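Side-chain contact in glucose-binding protein (Thermus thermophilus HB27, PDB 2B3F), which binds glucose and galactose, and probably delivers sugar to a binding-protein-dependent transport system: residues N372-A375 / A376-A380. Residues are numbered along the deposited sequence; the frame is centred on the assembly and turned at random.
Sequences NPQA and AANAA
Asn378 N reaches back one turn to Gln374 O at 2.8 Å, at the start of helix 373-387, and the two side chains are joined as well. Farther out from the helix axis, Gln374 NE2 donates to Asn378 OD1 at 3.0 Å, with an N-H...O angle of 157°. The oxygen lies close to the plane of the glutamine amide, but the donor stands well off the plane of the asparagine carbonyl, the amide planes being 50° apart. Gln374 sends CG anti to its own N (chi1 -171°) and then bends at chi2, which swings NE2 along the helix to the next turn. The two side chains cross at a slant, and CG of Gln374 comes 3.8 Å from ND2 of Asn378.

Asn372 is the N-cap. Its OD1 accepts two weak bonds, from Gln374 N at 3.0 Å and from Ala375 N at 3.4 Å; the latter is the straighter, the former well bent. Pro373, at the first helical position, has no N-H to offer. The main-chain O of Asn372 takes Ala376 N at 3.2 Å, opening the i to i+4 series that Pro373 O continues with Ala377 N and Ala375 O with Ala379 N.

This N-terminal capping turn lies near the end of the chain, away from the galactose pocket. Pro373 and Ala376 rest on Trp205 of helix 199-212, and Ala377 on Val202 there; Ala376 also meets Phe367 of the preceding helix 354-370, where Ala379 packs too. The amide pair lies on an exposed flank. The weak cap offers the N-H groups of Gln374 and Ala375 an acceptor where no earlier helical turn supplies a carbonyl, and the uncharged glutamine-asparagine bond joins two successive turns without adding charge near the helix N-terminus.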
# COMPACT_ATOMS: atom_id res chain seq x y z
N ASN A 372 -24.50 -6.57 -5.71
CA ASN A 372 -25.37 -6.80 -4.57
C ASN A 372 -24.57 -6.63 -3.28
O ASN A 372 -23.77 -7.49 -2.95
CB ASN A 372 -25.91 -8.23 -4.65
CG ASN A 372 -26.90 -8.54 -3.57
OD1 ASN A 372 -27.01 -7.84 -2.56
ND2 ASN A 372 -27.66 -9.61 -3.78
N PRO A 373 -24.79 -5.52 -2.56
CA PRO A 373 -24.04 -5.31 -1.31
C PRO A 373 -24.17 -6.43 -0.29
O PRO A 373 -23.18 -6.77 0.38
CB PRO A 373 -24.62 -4.00 -0.77
CG PRO A 373 -25.20 -3.31 -1.93
CD PRO A 373 -25.69 -4.38 -2.84
N GLN A 374 -25.34 -7.05 -0.17
CA GLN A 374 -25.53 -8.07 0.86
C GLN A 374 -24.74 -9.32 0.52
O GLN A 374 -24.17 -9.96 1.41
CB GLN A 374 -27.01 -8.41 1.05
CG GLN A 374 -27.26 -9.31 2.24
CD GLN A 374 -26.99 -8.62 3.55
OE1 GLN A 374 -27.46 -7.50 3.78
NE2 GLN A 374 -26.23 -9.27 4.44
N ALA A 375 -24.73 -9.68 -0.76
CA ALA A 375 -24.00 -10.84 -1.23
C ALA A 375 -22.49 -10.69 -0.96
O ALA A 375 -21.86 -11.63 -0.51
CB ALA A 375 -24.24 -11.03 -2.70
N ALA A 376 -21.95 -9.49 -1.23
CA ALA A 376 -20.52 -9.18 -1.03
C ALA A 376 -20.20 -9.27 0.45
O ALA A 376 -19.20 -9.87 0.85
CB ALA A 376 -20.19 -7.80 -1.54
N ALA A 377 -21.07 -8.66 1.25
CA ALA A 377 -20.89 -8.69 2.71
C ALA A 377 -20.90 -10.12 3.25
O ALA A 377 -20.03 -10.52 4.07
CB ALA A 377 -21.97 -7.85 3.38
N ASN A 378 -21.88 -10.90 2.79
CA ASN A 378 -21.99 -12.28 3.20
C ASN A 378 -20.76 -13.09 2.79
O ASN A 378 -20.30 -13.94 3.55
CB ASN A 378 -23.24 -12.93 2.60
CG ASN A 378 -24.54 -12.39 3.19
OD1 ASN A 378 -24.54 -11.68 4.19
ND2 ASN A 378 -25.68 -12.72 2.54
N ALA A 379 -20.25 -12.81 1.59
CA ALA A 379 -19.05 -13.48 1.08
C ALA A 379 -17.81 -13.16 1.93
O ALA A 379 -17.06 -14.05 2.28
CB ALA A 379 -18.80 -13.12 -0.36
N ALA A 380 -17.63 -11.89 2.27
CA ALA A 380 -16.47 -11.50 3.09
C ALA A 380 -16.58 -12.16 4.45
O ALA A 380 -15.57 -12.60 5.00
CB ALA A 380 -16.41 -9.99 3.23